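Local coordinates for DPS family protein (PDB 3IQ1) that probably binds iron and oxidises it, as a ferritin-like member of the Dps family that assembles into a twelve-subunit particle, at residues B[147-150]-B[151-154]. Residues are numbered along the deposited sequence; the frame is centred on the assembly and turned at random.
Sequences QEKL and VWML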
loop_
_atom_site.group_PDB
_atom_site.type_symbol
_atom_site.label_atom_id
_atom_site.label_comp_id
_atom_site.label_asym_id
_atom_site.label_seq_id
_atom_site.Cartn_x
_atom_site.Cartn_y
_atom_site.Cartn_z
ATOM N N GLN B 147 0.479 11.509 27.619
ATOM C CA GLN B 147 1.742 11.926 28.224
ATOM C C GLN B 147 1.964 11.249 29.537
ATOM O O GLN B 147 3.112 10.994 29.927
ATOM C CB GLN B 147 1.886 13.448 28.295
ATOM C CG GLN B 147 2.046 13.977 26.906
ATOM C CD GLN B 147 1.909 15.492 26.806
ATOM O OE1 GLN B 147 1.495 16.155 27.773
ATOM N NE2 GLN B 147 2.239 16.029 25.665
ATOM N N GLU B 148 0.896 10.875 30.230
ATOM C CA GLU B 148 1.036 10.029 31.420
ATOM C C GLU B 148 1.694 8.690 31.056
ATOM O O GLU B 148 2.619 8.272 31.722
ATOM C CB GLU B 148 -0.299 9.804 32.114
ATOM C CG GLU B 148 -0.849 11.052 32.796
ATOM C CD GLU B 148 -2.219 10.902 33.389
ATOM O OE1 GLU B 148 -2.980 9.999 32.948
ATOM O OE2 GLU B 148 -2.600 11.714 34.278
ATOM N N LYS B 149 1.253 8.083 29.965
ATOM C CA LYS B 149 1.797 6.823 29.483
ATOM C C LYS B 149 3.288 7.026 29.192
ATOM O O LYS B 149 4.131 6.210 29.596
ATOM C CB LYS B 149 1.042 6.314 28.245
ATOM C CG LYS B 149 1.578 5.003 27.788
ATOM C CD LYS B 149 1.004 4.606 26.462
ATOM C CE LYS B 149 1.699 3.394 25.932
ATOM N NZ LYS B 149 1.019 2.885 24.644
ATOM N N LEU B 150 3.618 8.115 28.509
ATOM C CA LEU B 150 5.001 8.351 28.131
ATOM C C LEU B 150 5.853 8.549 29.352
ATOM O O LEU B 150 6.985 8.037 29.428
ATOM C CB LEU B 150 5.114 9.544 27.198
ATOM C CG LEU B 150 6.507 9.850 26.619
ATOM C CD1 LEU B 150 7.251 8.590 26.047
ATOM C CD2 LEU B 150 6.409 10.960 25.538
ATOM N N VAL B 151 5.331 9.298 30.319
ATOM C CA VAL B 151 6.087 9.514 31.552
ATOM C C VAL B 151 6.382 8.184 32.259
ATOM O O VAL B 151 7.501 7.983 32.794
ATOM C CB VAL B 151 5.402 10.569 32.436
ATOM C CG1 VAL B 151 6.010 10.600 33.899
ATOM C CG2 VAL B 151 5.539 11.953 31.792
ATOM N N TRP B 152 5.429 7.258 32.298
ATOM C CA TRP B 152 5.690 5.910 32.802
ATOM C C TRP B 152 6.889 5.261 32.087
ATOM O O TRP B 152 7.854 4.817 32.722
ATOM C CB TRP B 152 4.428 5.034 32.727
ATOM C CG TRP B 152 4.769 3.557 32.569
ATOM C CD1 TRP B 152 5.513 2.792 33.430
ATOM C CD2 TRP B 152 4.477 2.712 31.450
ATOM N NE1 TRP B 152 5.722 1.562 32.906
ATOM C CE2 TRP B 152 5.086 1.457 31.707
ATOM C CE3 TRP B 152 3.746 2.872 30.272
ATOM C CZ2 TRP B 152 4.989 0.406 30.845
ATOM C CZ3 TRP B 152 3.649 1.814 29.407
ATOM C CH2 TRP B 152 4.288 0.581 29.700
HETATM N N MSE B 153 6.883 5.288 30.769
HETATM C CA MSE B 153 7.951 4.665 29.995
HETATM C C MSE B 153 9.326 5.313 30.211
HETATM O O MSE B 153 10.330 4.602 30.347
HETATM C CB MSE B 153 7.576 4.654 28.513
HETATM C CG MSE B 153 6.295 3.972 28.217
HETATM SE SE MSE B 153 5.976 3.920 26.288
HETATM C CE MSE B 153 5.765 5.703 26.029
ATOM N N LEU B 154 9.391 6.641 30.166
ATOM C CA LEU B 154 10.635 7.347 30.371
ATOM C C LEU B 154 11.202 7.004 31.748
ATOM O O LEU B 154 12.401 6.738 31.901
ATOM C CB LEU B 154 10.369 8.849 30.288
ATOM C CG LEU B 154 9.926 9.375 28.932
ATOM C CD1 LEU B 154 9.622 10.896 29.043
ATOM C CD2 LEU B 154 10.944 9.095 27.822
#
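V151 N donates to Q147 O at 2.8 Å and L154 N to L150 O at 2.9 Å, the outer two of four consecutive i to i+4 bonds; between them W152 N bonds to E148 O and M153 N to K149 O. The bond from L154 N to L150 O is the straightest, with an N-H...O angle of 173°. E148 forms salt bridges through OE2 with R122 of its own chain and through OE1 with R73 of a second subunit, whose E72 pairs likewise with K149 NZ. Around this backbone ladder the side chains pair along the helix. K149 and W152 run side by side in the same direction: the lysine's CG lies at the edge of the indole, in the ring plane, 3.9 Å from W152 CE3, and its chain stays extended beyond. A face of the same indole takes CG of M153, a selenomethionine, 3.4 Å above the plane and offset toward the rim. M153 bends at chi3 (-67°), turning its methyl back over L150, whose side chain it crosses nearly at a right angle; M153 CE comes within 3.2 Å of L150 CD1, shorter than usual van der Waals contact, so the methyl's exact placing is doubtful. L150 CD1 also meets L154 CG at 4.0 Å, and both leucines rest on helix 103-131. M153 packs on F49 of a third subunit. This is regular alpha-helical i to i+3 and i to i+4 packing in the last long helix of the ferritin-like four-helix bundle, at subunit interfaces of the Dps dodecamer.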